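Local coordinates for carbohydrate deacetylase Agd3 (Neosartorya fumigata, PDB 6NWZ), which is a zinc-binding carbohydrate esterase, required for biofilm formation, that probably removes N-acetyl groups from the exopolysaccharide galactosaminogalactan, at residues T494-V507 with T513-E527. Residues are numbered along the deposited sequence; the frame is centred on the assembly and turned at random.
Sequences TRIYYNCDTPACTV and TSAGAGSFDDLLAVE
With CG anti to the carbonyl carbon (chi1 -75°), Glu527 bends at chi2 (-67°), which turns its carboxylate toward Arg495, whose chain runs extended from CG to NE. Two donors of Arg495 converge on one oxygen: Glu527 OE2 accepts from Arg495 N at 2.9 Å and from Arg495 NH1 at 2.6 Å, the latter a salt bridge. They arrive from opposite faces of the carboxylate, each well out of its plane, while OE2 lies near the guanidinium plane; the two flat groups are turned 59° apart. Val526 CG2 rests over one guanidinium face, 3.4 Å from Arg495 CZ. The other carboxylate oxygen, OE1, accepts from Trp573 NE1.

One turn earlier, Leu523 sets CD1 against Arg495 CB (3.8 Å) and CD2 against Ile496 CD1. Ile496 CD1 also meets the edge of the Phe520 ring, 3.9 Å from CE1. Pro503, in the first turn of helix 503-513, lays CB over a face of that ring, 4.0 Å from its centroid, in a CH-pi contact; Leu524 CD1 lies over the opposite face. Val507 CG2 packs 3.5 Å from Phe520 CA, where helix 520-536 begins behind a capping box of Ser519 and Asp522. Thr502 caps helix 503-513, which the Cys500-Cys505 disulfide ties to the preceding loop.

The contact joins helix 503-513 and its leading loop to the start of helix 520-536 in the deacetylase domain, apolar at one end and ionic at the other. Asp530 and His534, later in this helix, bind a zinc ion about 6 Å from the Glu527 side chain, so the Arg495 pairing may offset negative charge there.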
loop_
_atom_site.group_PDB
_atom_site.type_symbol
_atom_site.label_atom_id
_atom_site.label_comp_id
_atom_site.label_asym_id
_atom_site.label_seq_id
_atom_site.Cartn_x
_atom_site.Cartn_y
_atom_site.Cartn_z
ATOM N N THR A 494 -5.194 3.157 12.072
ATOM C CA THR A 494 -5.801 4.449 11.797
ATOM C C THR A 494 -6.221 5.099 13.108
ATOM O O THR A 494 -6.251 4.460 14.164
ATOM C CB THR A 494 -7.012 4.312 10.865
ATOM O OG1 THR A 494 -8.033 3.553 11.524
ATOM C CG2 THR A 494 -6.616 3.598 9.586
ATOM N N ARG A 495 -6.552 6.387 13.026
ATOM C CA ARG A 495 -7.103 7.122 14.158
ATOM C C ARG A 495 -8.573 6.807 14.404
ATOM O O ARG A 495 -9.180 7.405 15.302
ATOM C CB ARG A 495 -6.910 8.627 13.946
ATOM C CG ARG A 495 -5.451 9.052 14.004
ATOM C CD ARG A 495 -5.219 10.397 13.343
ATOM N NE ARG A 495 -3.796 10.721 13.274
ATOM C CZ ARG A 495 -2.988 10.333 12.292
ATOM N NH1 ARG A 495 -3.459 9.607 11.286
ATOM N NH2 ARG A 495 -1.707 10.674 12.312
ATOM N N ILE A 496 -9.161 5.902 13.622
ATOM C CA ILE A 496 -10.458 5.322 13.945
ATOM C C ILE A 496 -10.191 4.191 14.930
ATOM O O ILE A 496 -9.881 3.063 14.529
ATOM C CB ILE A 496 -11.189 4.822 12.687
ATOM C CG1 ILE A 496 -11.216 5.913 11.613
ATOM C CG2 ILE A 496 -12.599 4.381 13.029
ATOM C CD1 ILE A 496 -11.903 7.190 12.049
ATOM N N TYR A 497 -10.294 4.489 16.222
ATOM C CA TYR A 497 -9.754 3.610 17.248
ATOM C C TYR A 497 -10.687 2.433 17.533
ATOM O O TYR A 497 -11.895 2.476 17.281
ATOM C CB TYR A 497 -9.480 4.398 18.527
ATOM C CG TYR A 497 -8.435 5.477 18.350
ATOM C CD1 TYR A 497 -7.100 5.148 18.137
ATOM C CD2 TYR A 497 -8.781 6.823 18.382
ATOM C CE1 TYR A 497 -6.135 6.127 17.969
ATOM C CE2 TYR A 497 -7.821 7.812 18.216
ATOM C CZ TYR A 497 -6.499 7.456 18.009
ATOM O OH TYR A 497 -5.532 8.423 17.841
ATOM N N TYR A 498 -10.097 1.372 18.091
ATOM C CA TYR A 498 -10.787 0.093 18.216
ATOM C C TYR A 498 -11.968 0.159 19.174
ATOM O O TYR A 498 -12.901 -0.644 19.059
ATOM C CB TYR A 498 -9.811 -0.980 18.693
ATOM C CG TYR A 498 -9.642 -1.031 20.199
ATOM C CD1 TYR A 498 -8.850 -0.100 20.864
ATOM C CD2 TYR A 498 -10.279 -2.008 20.957
ATOM C CE1 TYR A 498 -8.694 -0.145 22.244
ATOM C CE2 TYR A 498 -10.129 -2.060 22.334
ATOM C CZ TYR A 498 -9.336 -1.128 22.972
ATOM O OH TYR A 498 -9.186 -1.178 24.340
ATOM N N ASN A 499 -11.935 1.074 20.137
ATOM C CA ASN A 499 -12.938 1.146 21.191
ATOM C C ASN A 499 -13.811 2.386 21.040
ATOM O O ASN A 499 -14.240 2.990 22.027
ATOM C CB ASN A 499 -12.276 1.112 22.566
ATOM C CG ASN A 499 -11.238 2.208 22.746
ATOM O OD1 ASN A 499 -10.726 2.761 21.775
ATOM N ND2 ASN A 499 -10.919 2.522 23.999
ATOM N N CYS A 500 -14.090 2.772 19.795
ATOM C CA CYS A 500 -14.876 3.962 19.513
ATOM C C CYS A 500 -15.983 3.654 18.520
ATOM O O CYS A 500 -15.791 2.873 17.581
ATOM C CB CYS A 500 -13.997 5.083 18.978
ATOM S SG CYS A 500 -13.239 6.043 20.291
ATOM N N ASP A 501 -17.140 4.287 18.732
ATOM C CA ASP A 501 -18.309 4.082 17.892
ATOM C C ASP A 501 -18.934 5.376 17.383
ATOM O O ASP A 501 -19.933 5.314 16.658
ATOM C CB ASP A 501 -19.371 3.273 18.655
ATOM C CG ASP A 501 -19.831 3.966 19.925
ATOM O OD1 ASP A 501 -19.092 4.833 20.433
ATOM O OD2 ASP A 501 -20.931 3.644 20.419
ATOM N N THR A 502 -18.389 6.533 17.737
ATOM C CA THR A 502 -18.910 7.825 17.316
ATOM C C THR A 502 -17.748 8.725 16.928
ATOM O O THR A 502 -16.609 8.490 17.345
ATOM C CB THR A 502 -19.724 8.505 18.428
ATOM O OG1 THR A 502 -18.866 8.774 19.545
ATOM C CG2 THR A 502 -20.882 7.622 18.872
ATOM N N PRO A 503 -18.003 9.765 16.126
ATOM C CA PRO A 503 -16.940 10.754 15.872
ATOM C C PRO A 503 -16.404 11.391 17.143
ATOM O O PRO A 503 -15.187 11.576 17.272
ATOM C CB PRO A 503 -17.633 11.782 14.966
ATOM C CG PRO A 503 -18.703 11.006 14.282
ATOM C CD PRO A 503 -19.200 10.022 15.305
ATOM N N ALA A 504 -17.285 11.723 18.093
ATOM C CA ALA A 504 -16.846 12.311 19.355
ATOM C C ALA A 504 -15.849 11.412 20.073
ATOM O O ALA A 504 -14.874 11.898 20.657
ATOM C CB ALA A 504 -18.052 12.583 20.254
ATOM N N CYS A 505 -16.078 10.100 20.043
ATOM C CA CYS A 505 -15.176 9.174 20.719
ATOM C C CYS A 505 -13.782 9.212 20.098
ATOM O O CYS A 505 -12.789 9.440 20.797
ATOM C CB CYS A 505 -15.759 7.759 20.681
ATOM S SG CYS A 505 -14.791 6.488 21.550
ATOM N N THR A 506 -13.688 8.974 18.782
ATOM C CA THR A 506 -12.374 8.931 18.138
ATOM C C THR A 506 -11.630 10.247 18.307
ATOM O O THR A 506 -10.428 10.255 18.602
ATOM C CB THR A 506 -12.499 8.595 16.649
ATOM O OG1 THR A 506 -13.683 9.195 16.109
ATOM C CG2 THR A 506 -12.527 7.095 16.432
ATOM N N VAL A 507 -12.323 11.369 18.119
ATOM C CA VAL A 507 -11.675 12.667 18.267
ATOM C C VAL A 507 -11.136 12.831 19.681
ATOM O O VAL A 507 -10.020 13.323 19.884
ATOM C CB VAL A 507 -12.650 13.798 17.886
ATOM C CG1 VAL A 507 -12.043 15.153 18.194
ATOM C CG2 VAL A 507 -13.001 13.708 16.412
ATOM N N THR A 513 -4.510 10.978 23.473
ATOM C CA THR A 513 -3.370 10.078 23.357
ATOM C C THR A 513 -2.442 10.435 22.200
ATOM O O THR A 513 -1.607 9.614 21.808
ATOM C CB THR A 513 -3.856 8.635 23.216
ATOM O OG1 THR A 513 -4.364 8.428 21.892
ATOM C CG2 THR A 513 -4.962 8.353 24.219
ATOM N N SER A 514 -2.561 11.638 21.646
ATOM C CA SER A 514 -1.732 12.041 20.511
ATOM C C SER A 514 -1.640 13.562 20.489
ATOM O O SER A 514 -2.088 14.247 21.414
ATOM C CB SER A 514 -2.300 11.499 19.194
ATOM O OG SER A 514 -2.566 10.110 19.274
ATOM N N ALA A 515 -1.063 14.097 19.413
ATOM C CA ALA A 515 -1.054 15.537 19.198
ATOM C C ALA A 515 -2.370 15.955 18.560
ATOM O O ALA A 515 -2.427 16.946 17.824
ATOM C CB ALA A 515 0.128 15.952 18.321
ATOM N N GLY A 516 -3.428 15.199 18.837
ATOM C CA GLY A 516 -4.699 15.442 18.185
ATOM C C GLY A 516 -5.302 16.771 18.601
ATOM O O GLY A 516 -5.263 17.161 19.769
ATOM N N ALA A 517 -5.869 17.469 17.623
ATOM C CA ALA A 517 -6.512 18.749 17.872
ATOM C C ALA A 517 -7.419 19.060 16.694
ATOM O O ALA A 517 -6.968 19.047 15.545
ATOM C CB ALA A 517 -5.478 19.863 18.068
ATOM N N GLY A 518 -8.690 19.323 16.980
ATOM C CA GLY A 518 -9.633 19.720 15.962
ATOM C C GLY A 518 -10.880 18.871 16.021
ATOM O O GLY A 518 -11.164 18.215 17.029
ATOM N N SER A 519 -11.629 18.889 14.923
ATOM C CA SER A 519 -12.875 18.155 14.807
ATOM C C SER A 519 -12.631 16.804 14.142
ATOM O O SER A 519 -11.490 16.383 13.925
ATOM C CB SER A 519 -13.893 18.976 14.018
ATOM O OG SER A 519 -13.474 19.114 12.673
ATOM N N PHE A 520 -13.722 16.112 13.807
ATOM C CA PHE A 520 -13.600 14.838 13.108
ATOM C C PHE A 520 -13.110 15.038 11.681
ATOM O O PHE A 520 -12.406 14.175 11.143
ATOM C CB PHE A 520 -14.943 14.104 13.143
ATOM C CG PHE A 520 -14.897 12.703 12.601
ATOM C CD1 PHE A 520 -13.931 11.806 13.031
ATOM C CD2 PHE A 520 -15.842 12.271 11.678
ATOM C CE1 PHE A 520 -13.895 10.508 12.535
ATOM C CE2 PHE A 520 -15.814 10.977 11.180
ATOM C CZ PHE A 520 -14.839 10.095 11.610
ATOM N N ASP A 521 -13.453 16.171 11.057
ATOM C CA ASP A 521 -12.936 16.460 9.722
ATOM C C ASP A 521 -11.430 16.681 9.754
ATOM O O ASP A 521 -10.718 16.278 8.827
ATOM C CB ASP A 521 -13.641 17.681 9.129
ATOM C CG ASP A 521 -15.053 17.374 8.655
ATOM O OD1 ASP A 521 -15.361 16.190 8.399
ATOM O OD2 ASP A 521 -15.854 18.324 8.530
ATOM N N ASP A 522 -10.931 17.325 10.809
ATOM C CA ASP A 522 -9.490 17.459 10.979
ATOM C C ASP A 522 -8.819 16.095 11.074
ATOM O O ASP A 522 -7.764 15.870 10.469
ATOM C CB ASP A 522 -9.192 18.300 12.218
ATOM C CG ASP A 522 -9.619 19.743 12.048
ATOM O OD1 ASP A 522 -9.279 20.333 11.004
ATOM O OD2 ASP A 522 -10.306 20.282 12.941
ATOM N N LEU A 523 -9.423 15.166 11.824
ATOM C CA LEU A 523 -8.876 13.815 11.915
ATOM C C LEU A 523 -8.919 13.119 10.563
ATOM O O LEU A 523 -7.954 12.454 10.165
ATOM C CB LEU A 523 -9.647 13.010 12.968
ATOM C CG LEU A 523 -9.252 11.555 13.256
ATOM C CD1 LEU A 523 -9.587 11.212 14.697
ATOM C CD2 LEU A 523 -9.942 10.572 12.314
ATOM N N LEU A 524 -10.034 13.256 9.842
ATOM C CA LEU A 524 -10.139 12.663 8.515
ATOM C C LEU A 524 -9.159 13.299 7.536
ATOM O O LEU A 524 -8.676 12.626 6.617
ATOM C CB LEU A 524 -11.575 12.790 8.003
ATOM C CG LEU A 524 -12.638 11.956 8.723
ATOM C CD1 LEU A 524 -14.035 12.360 8.271
ATOM C CD2 LEU A 524 -12.410 10.463 8.496
ATOM N N ALA A 525 -8.845 14.584 7.719
ATOM C CA ALA A 525 -7.903 15.248 6.822
ATOM C C ALA A 525 -6.508 14.648 6.948
ATOM O O ALA A 525 -5.847 14.376 5.938
ATOM C CB ALA A 525 -7.872 16.749 7.101
ATOM N N VAL A 526 -6.039 14.430 8.182
ATOM C CA VAL A 526 -4.715 13.835 8.350
ATOM C C VAL A 526 -4.735 12.369 7.933
ATOM O O VAL A 526 -3.735 11.849 7.425
ATOM C CB VAL A 526 -4.196 14.022 9.794
ATOM C CG1 VAL A 526 -4.693 15.330 10.378
ATOM C CG2 VAL A 526 -4.587 12.862 10.685
ATOM N N GLU A 527 -5.869 11.684 8.110
ATOM C CA GLU A 527 -5.975 10.317 7.612
ATOM C C GLU A 527 -5.945 10.279 6.091
ATOM O O GLU A 527 -5.404 9.334 5.506
ATOM C CB GLU A 527 -7.253 9.661 8.131
ATOM C CG GLU A 527 -7.180 9.250 9.584
ATOM C CD GLU A 527 -6.196 8.120 9.817
ATOM O OE1 GLU A 527 -6.051 7.256 8.923
ATOM O OE2 GLU A 527 -5.568 8.097 10.897
#